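Local atomic coordinates of transcriptional activator II (Enterobacteria phage lambda, PDB entry 1ZS4), a protein that activates transcription from the phage promoters for the repressor and integrase genes, binding DNA as a homotetramer and so steering the virus into latency. Residues A11-S16 with V58-V63; K29-V34 with S39-W44. All coordinates share one frame; numbering follows the deposited sequence.

Contact 1 (A11-S16 with V58-V63); sequences ALRIES and VLEWGV
Arg13 and Ile14, in the first half of helix 7-25, face Glu60 near the C-terminal end of helix 49-59, where a type I turn runs from Leu59 to Gly62, the glycine having positive phi. Only side chains bridge the gap. Arg13 leaves its helix with CG anti to the backbone N (chi1 -178°) and then bends at chi3, which swings the guanidinium toward the turn. Its NH2 lies 3.1 Å from Glu60 OE2, a salt bridge whose hydrogen bond is weak because the N-H...O angle is just 129°. The carboxylate oxygen nevertheless sits at the guanidinium edge, and the two planar groups are nearly coplanar, 14° apart. The Glu60 chain is extended beyond CG, and Ile14 approaches from the opposite direction, its CD1 3.7 Å from Glu60 OE2 and 3.8 Å from Glu60 CD, so a methyl group abuts the carboxylate beside the ion pair. Ile14 is buried and also packs on Trp61 of the second subunit. Arg13 has another acidic partner, Glu10, which takes the NE side and comes close to Glu60 OE1. One guanidinium thus serves two carboxylates, probably easing their mutual repulsion. With both charged residues exposed and the direct bond poorly aligned, this is consistent with a weak polar link at the surface, laid beside the buried side chain of Ile14.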
ATOM      1  N   ALA C  11       7.403 -22.769  -2.790  1.00  9.76           N
ATOM      2  CA  ALA C  11       8.372 -21.704  -3.093  1.00  9.52           C
ATOM      3  C   ALA C  11       9.557 -22.330  -3.824  1.00  9.43           C
ATOM      4  O   ALA C  11      10.051 -21.783  -4.809  1.00 10.03           O
ATOM      5  CB  ALA C  11       8.855 -21.032  -1.820  1.00  9.47           C
ATOM      6  N   LEU C  12      10.005 -23.484  -3.340  1.00  9.89           N
ATOM      7  CA  LEU C  12      11.125 -24.179  -3.964  1.00  9.93           C
ATOM      8  C   LEU C  12      10.749 -24.601  -5.382  1.00 10.49           C
ATOM      9  O   LEU C  12      11.560 -24.507  -6.301  1.00  9.45           O
ATOM     10  CB  LEU C  12      11.524 -25.406  -3.125  1.00  8.40           C
ATOM     11  CG  LEU C  12      12.226 -25.062  -1.792  1.00 10.37           C
ATOM     12  CD1 LEU C  12      12.195 -26.259  -0.854  1.00 12.15           C
ATOM     13  CD2 LEU C  12      13.681 -24.606  -2.061  1.00 11.19           C
ATOM     14  N   ARG C  13       9.511 -25.056  -5.562  1.00  9.24           N
ATOM     15  CA  ARG C  13       9.050 -25.479  -6.893  1.00 10.16           C
ATOM     16  C   ARG C  13       9.008 -24.306  -7.882  1.00  9.94           C
ATOM     17  O   ARG C  13       9.398 -24.438  -9.051  1.00  9.86           O
ATOM     18  CB  ARG C  13       7.647 -26.084  -6.820  1.00 10.10           C
ATOM     19  CG  ARG C  13       7.160 -26.586  -8.182  1.00 10.75           C
ATOM     20  CD  ARG C  13       5.718 -27.090  -8.135  1.00 12.16           C
ATOM     21  NE  ARG C  13       4.779 -25.969  -8.034  1.00 12.36           N
ATOM     22  CZ  ARG C  13       4.516 -25.138  -9.037  1.00 12.32           C
ATOM     23  NH1 ARG C  13       5.113 -25.302 -10.212  1.00 15.31           N
ATOM     24  NH2 ARG C  13       3.659 -24.138  -8.867  1.00 15.69           N
ATOM     25  N   ILE C  14       8.530 -23.164  -7.398  1.00  9.46           N
ATOM     26  CA  ILE C  14       8.422 -21.966  -8.215  1.00  8.10           C
ATOM     27  C   ILE C  14       9.817 -21.407  -8.532  1.00  9.24           C
ATOM     28  O   ILE C  14      10.083 -21.013  -9.678  1.00  7.98           O
ATOM     29  CB  ILE C  14       7.526 -20.903  -7.503  1.00  8.26           C
ATOM     30  CG1 ILE C  14       6.069 -21.397  -7.500  1.00  8.85           C
ATOM     31  CG2 ILE C  14       7.624 -19.543  -8.212  1.00  7.73           C
ATOM     32  CD1 ILE C  14       5.124 -20.691  -6.519  1.00  8.30           C
ATOM     33  N   GLU C  15      10.705 -21.385  -7.543  1.00  8.00           N
ATOM     34  CA  GLU C  15      12.052 -20.866  -7.790  1.00  9.21           C
ATOM     35  C   GLU C  15      12.724 -21.706  -8.860  1.00  8.12           C
ATOM     36  O   GLU C  15      13.371 -21.168  -9.757  1.00  8.08           O
ATOM     37  CB  GLU C  15      12.897 -20.876  -6.508  1.00  8.08           C
ATOM     38  CG  GLU C  15      14.377 -20.591  -6.770  1.00 10.25           C
ATOM     39  CD  GLU C  15      15.116 -20.246  -5.497  1.00  9.63           C
ATOM     40  OE1 GLU C  15      15.030 -19.073  -5.072  1.00 12.53           O
ATOM     41  OE2 GLU C  15      15.767 -21.138  -4.905  1.00  9.53           O
ATOM     42  N   SER C  16      12.548 -23.027  -8.784  1.00  7.64           N
ATOM     43  CA  SER C  16      13.152 -23.912  -9.771  1.00  9.53           C
ATOM     44  C   SER C  16      12.613 -23.600 -11.163  1.00 10.08           C
ATOM     45  O   SER C  16      13.381 -23.498 -12.137  1.00  9.33           O
ATOM     46  CB  SER C  16      12.887 -25.387  -9.415  1.00 10.28           C
ATOM     47  OG  SER C  16      13.361 -26.222 -10.467  1.00 14.15           O
ATOM     48  N   VAL C  58       3.026 -18.089  -1.467  1.00 10.63           N
ATOM     49  CA  VAL C  58       1.984 -17.701  -0.517  1.00 13.69           C
ATOM     50  C   VAL C  58       0.698 -17.336  -1.258  1.00 12.58           C
ATOM     51  O   VAL C  58      -0.400 -17.720  -0.847  1.00 12.47           O
ATOM     52  CB  VAL C  58       2.464 -16.528   0.363  1.00 14.27           C
ATOM     53  CG1 VAL C  58       1.289 -15.906   1.137  1.00 17.00           C
ATOM     54  CG2 VAL C  58       3.518 -17.046   1.336  1.00 17.05           C
ATOM     55  N   LEU C  59       0.829 -16.620  -2.372  1.00 11.94           N
ATOM     56  CA  LEU C  59      -0.348 -16.226  -3.138  1.00 12.93           C
ATOM     57  C   LEU C  59      -1.117 -17.397  -3.743  1.00 14.35           C
ATOM     58  O   LEU C  59      -2.280 -17.237  -4.113  1.00 16.13           O
ATOM     59  CB  LEU C  59       0.025 -15.223  -4.235  1.00 14.26           C
ATOM     60  CG  LEU C  59       0.555 -13.885  -3.700  1.00 11.71           C
ATOM     61  CD1 LEU C  59       0.983 -12.988  -4.845  1.00 15.86           C
ATOM     62  CD2 LEU C  59      -0.528 -13.212  -2.854  1.00 16.13           C
ATOM     63  N   GLU C  60      -0.492 -18.569  -3.839  1.00 13.46           N
ATOM     64  CA  GLU C  60      -1.185 -19.724  -4.403  1.00 14.50           C
ATOM     65  C   GLU C  60      -2.325 -20.181  -3.494  1.00 15.55           C
ATOM     66  O   GLU C  60      -3.264 -20.838  -3.962  1.00 16.28           O
ATOM     67  CB  GLU C  60      -0.216 -20.900  -4.634  1.00 15.38           C
ATOM     68  CG  GLU C  60       0.775 -20.709  -5.777  1.00 14.80           C
ATOM     69  CD  GLU C  60       1.551 -21.987  -6.079  1.00 15.11           C
ATOM     70  OE1 GLU C  60       1.860 -22.726  -5.121  1.00 13.53           O
ATOM     71  OE2 GLU C  60       1.862 -22.251  -7.266  1.00 16.00           O
ATOM     72  N   TRP C  61      -2.252 -19.837  -2.211  1.00 16.42           N
ATOM     73  CA  TRP C  61      -3.286 -20.237  -1.254  1.00 19.81           C
ATOM     74  C   TRP C  61      -4.536 -19.359  -1.283  1.00 21.51           C
ATOM     75  O   TRP C  61      -5.510 -19.631  -0.575  1.00 23.33           O
ATOM     76  CB  TRP C  61      -2.705 -20.287   0.162  1.00 19.66           C
ATOM     77  CG  TRP C  61      -2.174 -21.651   0.529  1.00 19.50           C
ATOM     78  CD1 TRP C  61      -2.697 -22.507   1.461  1.00 19.16           C
ATOM     79  CD2 TRP C  61      -1.039 -22.325  -0.039  1.00 18.00           C
ATOM     80  NE1 TRP C  61      -1.959 -23.672   1.508  1.00 20.08           N
ATOM     81  CE2 TRP C  61      -0.938 -23.587   0.599  1.00 18.63           C
ATOM     82  CE3 TRP C  61      -0.102 -21.989  -1.021  1.00 17.18           C
ATOM     83  CZ2 TRP C  61       0.068 -24.508   0.284  1.00 17.32           C
ATOM     84  CZ3 TRP C  61       0.901 -22.910  -1.335  1.00 16.60           C
ATOM     85  CH2 TRP C  61       0.975 -24.152  -0.682  1.00 17.17           C
ATOM     86  N   GLY C  62      -4.503 -18.309  -2.097  1.00 20.90           N
ATOM     87  CA  GLY C  62      -5.659 -17.437  -2.241  1.00 21.96           C
ATOM     88  C   GLY C  62      -6.181 -16.815  -0.965  1.00 21.05           C
ATOM     89  O   GLY C  62      -5.427 -16.603  -0.024  1.00 21.43           O
ATOM     90  N   VAL C  63      -7.484 -16.533  -0.942  1.00 20.29           N
ATOM     91  CA  VAL C  63      -8.127 -15.900   0.206  1.00 19.62           C
ATOM     92  C   VAL C  63      -9.240 -16.783   0.770  1.00 19.46           C
ATOM     93  O   VAL C  63     -10.193 -17.099   0.063  1.00 20.47           O
ATOM     94  CB  VAL C  63      -8.740 -14.536  -0.212  1.00 19.26           C
ATOM     95  CG1 VAL C  63      -9.275 -13.807   1.005  1.00 18.71           C
ATOM     96  CG2 VAL C  63      -7.680 -13.681  -0.928  1.00 19.81           C
TER

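Contact 2 (K29-V34 with S39-W44). With nucleotides of chain B; nucleotides of chain A.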
ATOM      1  N   LYS C  29      19.707 -12.785 -22.932  1.00 15.30           N
ATOM      2  CA  LYS C  29      18.452 -12.584 -23.658  1.00 14.05           C
ATOM      3  C   LYS C  29      17.346 -12.098 -22.723  1.00 13.38           C
ATOM      4  O   LYS C  29      16.551 -11.227 -23.087  1.00 14.80           O
ATOM      5  CB  LYS C  29      18.035 -13.868 -24.394  1.00 17.15           C
ATOM      6  CG  LYS C  29      18.915 -14.189 -25.613  1.00 22.14           C
ATOM      7  CD  LYS C  29      18.879 -13.053 -26.646  1.00 28.02           C
ATOM      8  CE  LYS C  29      19.878 -13.256 -27.799  1.00 32.47           C
ATOM      9  NZ  LYS C  29      21.317 -13.006 -27.419  1.00 36.77           N
ATOM     10  N   THR C  30      17.288 -12.658 -21.518  1.00 12.30           N
ATOM     11  CA  THR C  30      16.280 -12.222 -20.549  1.00 11.52           C
ATOM     12  C   THR C  30      16.560 -10.772 -20.177  1.00 12.47           C
ATOM     13  O   THR C  30      15.639  -9.960 -20.085  1.00 13.12           O
ATOM     14  CB  THR C  30      16.321 -13.076 -19.250  1.00 10.44           C
ATOM     15  OG1 THR C  30      15.945 -14.422 -19.560  1.00 11.13           O
ATOM     16  CG2 THR C  30      15.353 -12.515 -18.186  1.00  9.43           C
ATOM     17  N   ALA C  31      17.834 -10.445 -19.963  1.00 12.06           N
ATOM     18  CA  ALA C  31      18.204  -9.077 -19.603  1.00 11.58           C
ATOM     19  C   ALA C  31      17.748  -8.108 -20.687  1.00 13.32           C
ATOM     20  O   ALA C  31      17.154  -7.073 -20.396  1.00 13.72           O
ATOM     21  CB  ALA C  31      19.698  -8.976 -19.414  1.00 12.32           C
ATOM     22  N   GLU C  32      18.038  -8.447 -21.940  1.00 13.38           N
ATOM     23  CA  GLU C  32      17.653  -7.589 -23.055  1.00 16.32           C
ATOM     24  C   GLU C  32      16.158  -7.332 -23.079  1.00 16.65           C
ATOM     25  O   GLU C  32      15.723  -6.202 -23.316  1.00 15.32           O
ATOM     26  CB  GLU C  32      18.072  -8.220 -24.378  1.00 18.07           C
ATOM     27  CG  GLU C  32      19.566  -8.236 -24.584  1.00 21.10           C
ATOM     28  CD  GLU C  32      19.966  -8.993 -25.842  1.00 24.23           C
ATOM     29  OE1 GLU C  32      19.098  -9.200 -26.725  1.00 27.22           O
ATOM     30  OE2 GLU C  32      21.153  -9.371 -25.954  1.00 26.86           O
ATOM     31  N   ALA C  33      15.373  -8.379 -22.830  1.00 14.68           N
ATOM     32  CA  ALA C  33      13.922  -8.243 -22.854  1.00 15.53           C
ATOM     33  C   ALA C  33      13.391  -7.437 -21.662  1.00 14.88           C
ATOM     34  O   ALA C  33      12.471  -6.636 -21.805  1.00 15.03           O
ATOM     35  CB  ALA C  33      13.270  -9.634 -22.910  1.00 15.37           C
ATOM     36  N   VAL C  34      13.984  -7.634 -20.487  1.00 14.46           N
ATOM     37  CA  VAL C  34      13.545  -6.922 -19.291  1.00 13.29           C
ATOM     38  C   VAL C  34      14.016  -5.480 -19.277  1.00 15.03           C
ATOM     39  O   VAL C  34      13.354  -4.601 -18.726  1.00 17.41           O
ATOM     40  CB  VAL C  34      14.047  -7.641 -18.033  1.00 12.77           C
ATOM     41  CG1 VAL C  34      13.803  -6.785 -16.783  1.00 13.12           C
ATOM     42  CG2 VAL C  34      13.325  -8.970 -17.913  1.00 13.20           C
ATOM     43  N   SER C  39      24.156  -8.615 -15.849  1.00 11.15           N
ATOM     44  CA  SER C  39      24.699  -8.740 -14.493  1.00 10.47           C
ATOM     45  C   SER C  39      23.571  -8.601 -13.477  1.00 10.27           C
ATOM     46  O   SER C  39      23.640  -9.173 -12.377  1.00 10.65           O
ATOM     47  CB  SER C  39      25.815  -7.703 -14.224  1.00 11.89           C
ATOM     48  OG  SER C  39      25.360  -6.348 -14.269  1.00 10.50           O
ATOM     49  N   GLN C  40      22.519  -7.868 -13.848  1.00  8.57           N
ATOM     50  CA  GLN C  40      21.379  -7.704 -12.955  1.00  9.52           C
ATOM     51  C   GLN C  40      20.545  -8.989 -12.945  1.00  7.96           C
ATOM     52  O   GLN C  40      20.186  -9.494 -11.877  1.00 10.55           O
ATOM     53  CB  GLN C  40      20.514  -6.514 -13.390  1.00  8.44           C
ATOM     54  CG  GLN C  40      20.780  -5.235 -12.564  1.00  9.32           C
ATOM     55  CD  GLN C  40      22.257  -4.995 -12.313  1.00 10.05           C
ATOM     56  OE1 GLN C  40      22.801  -5.443 -11.299  1.00 11.56           O
ATOM     57  NE2 GLN C  40      22.925  -4.298 -13.240  1.00  9.64           N
ATOM     58  N   ILE C  41      20.235  -9.535 -14.118  1.00  7.97           N
ATOM     59  CA  ILE C  41      19.449 -10.771 -14.131  1.00  9.29           C
ATOM     60  C   ILE C  41      20.221 -11.828 -13.338  1.00  9.61           C
ATOM     61  O   ILE C  41      19.641 -12.551 -12.515  1.00  9.16           O
ATOM     62  CB  ILE C  41      19.182 -11.274 -15.574  1.00  7.59           C
ATOM     63  CG1 ILE C  41      18.356 -10.227 -16.340  1.00  7.28           C
ATOM     64  CG2 ILE C  41      18.441 -12.641 -15.551  1.00  9.48           C
ATOM     65  CD1 ILE C  41      17.083  -9.823 -15.619  1.00  9.37           C
ATOM     66  N   SER C  42      21.533 -11.877 -13.552  1.00  9.87           N
ATOM     67  CA  SER C  42      22.386 -12.831 -12.853  1.00 10.56           C
ATOM     68  C   SER C  42      22.264 -12.656 -11.336  1.00 10.53           C
ATOM     69  O   SER C  42      22.006 -13.618 -10.595  1.00 11.46           O
ATOM     70  CB  SER C  42      23.847 -12.626 -13.284  1.00 12.15           C
ATOM     71  OG  SER C  42      24.706 -13.576 -12.686  1.00 11.66           O
ATOM     72  N   ARG C  43      22.421 -11.418 -10.867  1.00  8.54           N
ATOM     73  CA  ARG C  43      22.348 -11.161  -9.436  1.00  9.00           C
ATOM     74  C   ARG C  43      20.957 -11.338  -8.848  1.00  9.62           C
ATOM     75  O   ARG C  43      20.824 -11.760  -7.695  1.00  8.74           O
ATOM     76  CB  ARG C  43      22.922  -9.772  -9.127  1.00 10.56           C
ATOM     77  CG  ARG C  43      24.454  -9.797  -9.198  1.00 12.77           C
ATOM     78  CD  ARG C  43      25.158  -8.441  -9.108  1.00 15.76           C
ATOM     79  NE  ARG C  43      26.574  -8.689  -8.813  1.00 16.98           N
ATOM     80  CZ  ARG C  43      27.603  -8.259  -9.535  1.00 16.56           C
ATOM     81  NH1 ARG C  43      27.404  -7.524 -10.625  1.00 15.61           N
ATOM     82  NH2 ARG C  43      28.839  -8.600  -9.171  1.00 16.24           N
ATOM     83  N   TRP C  44      19.924 -11.043  -9.634  1.00  9.38           N
ATOM     84  CA  TRP C  44      18.553 -11.193  -9.153  1.00  8.85           C
ATOM     85  C   TRP C  44      18.265 -12.658  -8.795  1.00  9.68           C
ATOM     86  O   TRP C  44      17.462 -12.920  -7.905  1.00 10.14           O
ATOM     87  CB  TRP C  44      17.530 -10.723 -10.192  1.00  9.41           C
ATOM     88  CG  TRP C  44      17.438  -9.222 -10.418  1.00  9.14           C
ATOM     89  CD1 TRP C  44      18.222  -8.249  -9.868  1.00 11.08           C
ATOM     90  CD2 TRP C  44      16.545  -8.558 -11.325  1.00  9.50           C
ATOM     91  NE1 TRP C  44      17.884  -7.008 -10.392  1.00  9.81           N
ATOM     92  CE2 TRP C  44      16.855  -7.174 -11.286  1.00  9.94           C
ATOM     93  CE3 TRP C  44      15.512  -9.001 -12.167  1.00  9.34           C
ATOM     94  CZ2 TRP C  44      16.168  -6.228 -12.064  1.00  9.98           C
ATOM     95  CZ3 TRP C  44      14.829  -8.065 -12.940  1.00  8.58           C
ATOM     96  CH2 TRP C  44      15.163  -6.688 -12.880  1.00  8.90           C
TER
ATOM     97  P    DC B  17      18.549  -3.231  -9.997  1.00 11.23           P
ATOM     98  OP1  DC B  17      17.308  -3.303 -10.785  1.00 13.19           O
ATOM     99  OP2  DC B  17      19.178  -4.465  -9.461  1.00 13.01           O
ATOM    100  O5'  DC B  17      19.580  -2.587 -11.009  1.00 14.67           O
ATOM    101  C5'  DC B  17      20.464  -1.643 -10.550  1.00 22.01           C
ATOM    102  C4'  DC B  17      20.754  -0.627 -11.614  1.00 17.54           C
ATOM    103  O4'  DC B  17      21.890   0.004 -10.999  1.00 18.33           O
ATOM    104  C3'  DC B  17      21.271  -1.266 -12.908  1.00 15.41           C
ATOM    105  O3'  DC B  17      20.936  -0.683 -14.175  1.00 12.34           O
ATOM    106  C2'  DC B  17      22.750  -1.405 -12.686  1.00 19.62           C
ATOM    107  C1'  DC B  17      23.089  -0.338 -11.677  1.00 15.67           C
ATOM    108  N1   DC B  17      23.952  -1.009 -10.709  1.00 14.30           N
ATOM    109  C2   DC B  17      25.234  -0.544 -10.553  1.00 13.52           C
ATOM    110  O2   DC B  17      25.568   0.465 -11.199  1.00 13.10           O
ATOM    111  N3   DC B  17      26.076  -1.192  -9.721  1.00 12.20           N
ATOM    112  C4   DC B  17      25.655  -2.277  -9.053  1.00 13.21           C
ATOM    113  N4   DC B  17      26.518  -2.891  -8.238  1.00 13.16           N
ATOM    114  C5   DC B  17      24.334  -2.775  -9.192  1.00  9.84           C
ATOM    115  C6   DC B  17      23.516  -2.110 -10.012  1.00 11.39           C
TER
ATOM    116  P    DT A   9      29.491 -15.619  -9.096  1.00 20.79           P
ATOM    117  OP1  DT A   9      30.120 -16.667  -8.252  1.00 22.93           O
ATOM    118  OP2  DT A   9      28.163 -15.081  -8.726  1.00 20.76           O
ATOM    119  O5'  DT A   9      30.515 -14.398  -9.211  1.00 21.96           O
ATOM    120  C5'  DT A   9      31.784 -14.632  -9.791  1.00 23.90           C
ATOM    121  C4'  DT A   9      32.663 -13.402  -9.775  1.00 23.41           C
ATOM    122  O4'  DT A   9      32.362 -12.530 -10.900  1.00 22.71           O
ATOM    123  C3'  DT A   9      32.504 -12.514  -8.538  1.00 24.10           C
ATOM    124  O3'  DT A   9      33.767 -11.885  -8.322  1.00 27.65           O
ATOM    125  C2'  DT A   9      31.446 -11.511  -8.977  1.00 24.07           C
ATOM    126  C1'  DT A   9      31.850 -11.291 -10.427  1.00 20.10           C
ATOM    127  N1   DT A   9      30.867 -10.778 -11.400  1.00 17.19           N
ATOM    128  C2   DT A   9      31.335  -9.990 -12.436  1.00 17.32           C
ATOM    129  O2   DT A   9      32.506  -9.681 -12.576  1.00 16.23           O
ATOM    130  N3   DT A   9      30.377  -9.577 -13.316  1.00 14.91           N
ATOM    131  C4   DT A   9      29.034  -9.865 -13.279  1.00 14.03           C
ATOM    132  O4   DT A   9      28.300  -9.443 -14.167  1.00 13.43           O
ATOM    133  C5   DT A   9      28.605 -10.677 -12.164  1.00 12.08           C
ATOM    134  C7   DT A   9      27.153 -11.030 -12.037  1.00 14.65           C
ATOM    135  C6   DT A   9      29.530 -11.086 -11.287  1.00 14.23           C
TER
ATOM    136  P    DG B  18      21.304  -1.487 -15.520  1.00 12.64           P
ATOM    137  OP1  DG B  18      20.395  -1.041 -16.595  1.00 13.73           O
ATOM    138  OP2  DG B  18      21.441  -2.951 -15.238  1.00 12.34           O
ATOM    139  O5'  DG B  18      22.763  -0.956 -15.894  1.00 12.18           O
ATOM    140  C5'  DG B  18      22.947   0.424 -16.185  1.00 12.86           C
ATOM    141  C4'  DG B  18      24.302   0.677 -16.809  1.00 13.54           C
ATOM    142  O4'  DG B  18      25.350   0.417 -15.840  1.00 13.79           O
ATOM    143  C3'  DG B  18      24.645  -0.205 -18.005  1.00 13.38           C
ATOM    144  O3'  DG B  18      25.425   0.568 -18.923  1.00 15.81           O
ATOM    145  C2'  DG B  18      25.348  -1.390 -17.365  1.00 13.39           C
ATOM    146  C1'  DG B  18      26.072  -0.768 -16.173  1.00 11.92           C
ATOM    147  N9   DG B  18      26.109  -1.615 -14.981  1.00 11.42           N
ATOM    148  C8   DG B  18      25.104  -2.436 -14.511  1.00 11.30           C
ATOM    149  N7   DG B  18      25.443  -3.096 -13.435  1.00 10.08           N
ATOM    150  C5   DG B  18      26.747  -2.679 -13.174  1.00 11.46           C
ATOM    151  C6   DG B  18      27.649  -3.051 -12.132  1.00 12.62           C
ATOM    152  O6   DG B  18      27.472  -3.848 -11.188  1.00 10.37           O
ATOM    153  N1   DG B  18      28.865  -2.393 -12.255  1.00 12.87           N
ATOM    154  C2   DG B  18      29.181  -1.489 -13.235  1.00 12.93           C
ATOM    155  N2   DG B  18      30.417  -0.971 -13.172  1.00 14.23           N
ATOM    156  N3   DG B  18      28.354  -1.124 -14.203  1.00 12.34           N
ATOM    157  C4   DG B  18      27.163  -1.759 -14.114  1.00 12.54           C
TER
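Ile41 packs against Ala31 where helices 27-34 and 38-47 cross steeply, their local axes 8.9 Å apart at an angle of 108°. This is the tight part: Ile41 CG1 lies 3.5 Å from Ala31 CA and almost as near its CB, the small alanine letting the branched chain reach the backbone. Thr30 presents its methyl, CG2 being 4.1 Å from Ile41 CG2, while its hydroxyl bonds back to the carbonyl of Gly26. Ile22 of helix 7-25 packs on both Thr30 and Ile41. Toward Trp44 the contact thins to one branch of Val34, whose CG1 is 4.1 Å from Trp44 CH2. Other side chains of helix 38-47 turn to DNA, and Trp44 meets both. Its NE1 points almost straight at DC17 OP2 of chain B (3.0 Å, 173°), fastening the indole to the DNA backbone. Gln40 bends at chi2 (42°), bringing NE2 within 2.8 Å of both DG18 OP2 and DG18 N7 of chain B; a single amide nitrogen grips phosphate and base edge together. Arg43 lays a guanidinium face over DT9 of chain A, with C5 3.4 Å above its plane, and its NH2 hydrogen-bonds N7 of a guanine base. Two short helices crossing at a steep angle, the second set against the DNA bases, make the helix-turn-helix motif, with helix 38-47 as the recognition helix.

Contact 2 is nested within the chain loop that contact 1 closes: the order is 11-16, 29-34, 39-44, then 58-63. Helix 7-25 runs into helix 27-34, and helix 38-47 is followed by helix 49-59, so neighbouring helices connect the two sites. Their centres are 22 Å apart, with nearest atoms about 7 Å apart and no direct touch. Contact 2 carries the DNA-reading surface, whereas contact 1, about 12 Å from the nucleic acid at its nearest atom, lies where the chain leaves the four-helix portion for helix 65-78. Both also touch the second subunit, so the helices that carry the DNA-binding motif also take part in subunit packing.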